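Side-chain contact in unknown (PDB 2A2L), which is of unknown function but belongs to the HbpS-like family and may bind or degrade haem: residues Ile49-Met52 with Phe56-Ser59. Residues are numbered along the deposited sequence; the frame is centred on the assembly and turned at random.
Sequences IQRM and FVSS
The guanidinium of Arg51 carries the methyl CG1 of Val57 on one face: CG1 stands 3.6 Å from Arg51 CZ, directly over the centre of the plane. Val57 CG1 lies a little farther from the nitrogens, 3.7 Å from Arg51 NH2, 3.9 Å from Arg51 NE and 4.0 Å from Arg51 NH1, as expected for a methyl seated centrally on the flat group. Two of these nitrogens are engaged by the second subunit: Asp41 of that chain forms a salt bridge with Arg51 NH2, and Thr46 O of that chain accepts a hydrogen bond from NE. These two bonds would fix the rotation of the group and so present its face to Val57.

The torsions account for the approach. Arg51 leaves the strand extended, CG anti to the backbone N (chi1 179°), then bends at chi3 (84°), which turns a face of the guanidinium to the methyl. On the other side, chi1 of -63° sets Val57 CG1 anti to its own carbonyl carbon and aims it at the arginine. The aliphatic part of Arg51 adds a looser touch, CD lying 4.1 Å from Phe56 O. Within its own segment Phe56 O accepts a hydrogen bond of 2.9 Å from Ser59 N, closing a type I beta turn.

No hydrogen bond joins the two segments, and the buried surface is small, 124 Å². The contact sets the turn leading into helix 59-72 against the end of strand 46-51, outermost in its own chain's antiparallel sheet, which continues into the second subunit; this helix-flanked sheet is consistent with a GAF-like architecture.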
ATOM      1  N   ILE A  49     -10.214 -20.551  -1.927  1.00 21.08           N
ATOM      2  CA  ILE A  49      -9.441 -20.550  -0.671  1.00 21.04           C
ATOM      3  C   ILE A  49     -10.247 -21.180   0.456  1.00 21.00           C
ATOM      4  O   ILE A  49     -11.356 -20.752   0.713  1.00 21.04           O
ATOM      5  CB  ILE A  49      -9.088 -19.126  -0.230  1.00 20.97           C
ATOM      6  CG1 ILE A  49      -8.166 -18.466  -1.238  1.00 20.96           C
ATOM      7  CG2 ILE A  49      -8.506 -19.111   1.195  1.00 21.02           C
ATOM      8  CD1 ILE A  49      -7.959 -16.961  -0.977  1.00 36.14           C
ATOM      9  N   GLN A  50      -9.681 -22.170   1.138  1.00 20.98           N
ATOM     10  CA  GLN A  50     -10.389 -22.893   2.185  1.00 20.94           C
ATOM     11  C   GLN A  50      -9.563 -23.123   3.449  1.00 20.97           C
ATOM     12  O   GLN A  50      -8.525 -23.791   3.407  1.00 20.93           O
ATOM     13  CB  GLN A  50     -10.842 -24.242   1.649  1.00 20.94           C
ATOM     14  CG  GLN A  50     -11.546 -25.076   2.665  1.00 20.82           C
ATOM     15  CD  GLN A  50     -12.145 -26.308   2.073  1.00 22.58           C
ATOM     16  OE1 GLN A  50     -13.170 -26.232   1.400  1.00 18.34           O
ATOM     17  NE2 GLN A  50     -11.510 -27.461   2.311  1.00 24.18           N
ATOM     18  N   ARG A  51     -10.041 -22.573   4.563  1.00 21.01           N
ATOM     19  CA  ARG A  51      -9.302 -22.596   5.821  1.00 21.14           C
ATOM     20  C   ARG A  51      -9.945 -23.503   6.884  1.00 21.16           C
ATOM     21  O   ARG A  51     -11.068 -23.271   7.330  1.00 21.08           O
ATOM     22  CB  ARG A  51      -9.052 -21.187   6.374  1.00 21.08           C
ATOM     23  CG  ARG A  51      -8.294 -21.213   7.705  1.00 21.14           C
ATOM     24  CD  ARG A  51      -7.879 -19.839   8.220  1.00 21.33           C
ATOM     25  NE  ARG A  51      -8.951 -19.167   8.969  1.00 37.51           N
ATOM     26  CZ  ARG A  51      -9.294 -19.441  10.229  1.00 31.91           C
ATOM     27  NH1 ARG A  51      -8.663 -20.386  10.920  1.00 36.61           N
ATOM     28  NH2 ARG A  51     -10.276 -18.761  10.807  1.00 26.96           N
ATOM     29  N   MET A  52      -9.219 -24.547   7.259  1.00 21.27           N
ATOM     30  CA  MET A  52      -9.575 -25.326   8.425  1.00 21.41           C
ATOM     31  C   MET A  52      -9.619 -24.476   9.702  1.00 21.65           C
ATOM     32  O   MET A  52      -8.830 -23.533   9.884  1.00 21.63           O
ATOM     33  CB  MET A  52      -8.632 -26.519   8.587  1.00 21.45           C
ATOM     34  CG  MET A  52      -8.903 -27.631   7.578  1.00 21.44           C
ATOM     35  SD  MET A  52      -7.585 -28.813   7.429  1.00 20.84           S
ATOM     36  CE  MET A  52      -7.508 -29.039   5.711  1.00 11.28           C
ATOM     37  N   PHE A  56      -3.787 -21.528  11.097  1.00 22.68           N
ATOM     38  CA  PHE A  56      -3.277 -20.188  11.386  1.00 22.70           C
ATOM     39  C   PHE A  56      -3.960 -19.236  10.420  1.00 22.73           C
ATOM     40  O   PHE A  56      -3.962 -19.492   9.209  1.00 22.77           O
ATOM     41  CB  PHE A  56      -1.739 -20.097  11.184  1.00 22.70           C
ATOM     42  CG  PHE A  56      -0.923 -21.004  12.091  1.00 22.63           C
ATOM     43  CD1 PHE A  56      -1.359 -21.333  13.388  1.00 20.80           C
ATOM     44  CD2 PHE A  56       0.282 -21.523  11.646  1.00 22.07           C
ATOM     45  CE1 PHE A  56      -0.600 -22.165  14.219  1.00 15.45           C
ATOM     46  CE2 PHE A  56       1.048 -22.376  12.459  1.00 33.64           C
ATOM     47  CZ  PHE A  56       0.600 -22.702  13.748  1.00 29.07           C
ATOM     48  N   VAL A  57      -4.544 -18.157  10.944  1.00 22.72           N
ATOM     49  CA  VAL A  57      -5.136 -17.118  10.087  1.00 22.71           C
ATOM     50  C   VAL A  57      -4.075 -16.450   9.204  1.00 22.74           C
ATOM     51  O   VAL A  57      -4.366 -16.048   8.062  1.00 22.80           O
ATOM     52  CB  VAL A  57      -6.038 -16.064  10.873  1.00 22.79           C
ATOM     53  CG1 VAL A  57      -7.249 -16.745  11.524  1.00 22.50           C
ATOM     54  CG2 VAL A  57      -5.248 -15.303  11.924  1.00 22.61           C
ATOM     55  N   SER A  58      -2.839 -16.398   9.706  1.00 22.67           N
ATOM     56  CA  SER A  58      -1.680 -15.996   8.909  1.00 22.61           C
ATOM     57  C   SER A  58      -1.506 -16.792   7.632  1.00 22.58           C
ATOM     58  O   SER A  58      -0.873 -16.325   6.698  1.00 22.59           O
ATOM     59  CB  SER A  58      -0.402 -16.118   9.736  1.00 22.66           C
ATOM     60  OG  SER A  58      -0.657 -16.804  10.943  1.00 22.65           O
ATOM     61  N   SER A  59      -2.064 -17.993   7.590  1.00 22.54           N
ATOM     62  CA  SER A  59      -1.823 -18.893   6.472  1.00 22.52           C
ATOM     63  C   SER A  59      -2.702 -18.718   5.220  1.00 22.48           C
ATOM     64  O   SER A  59      -2.477 -19.400   4.244  1.00 22.48           O
ATOM     65  CB  SER A  59      -1.805 -20.355   6.941  1.00 22.52           C
ATOM     66  OG  SER A  59      -0.783 -20.598   7.902  1.00 22.53           O
TER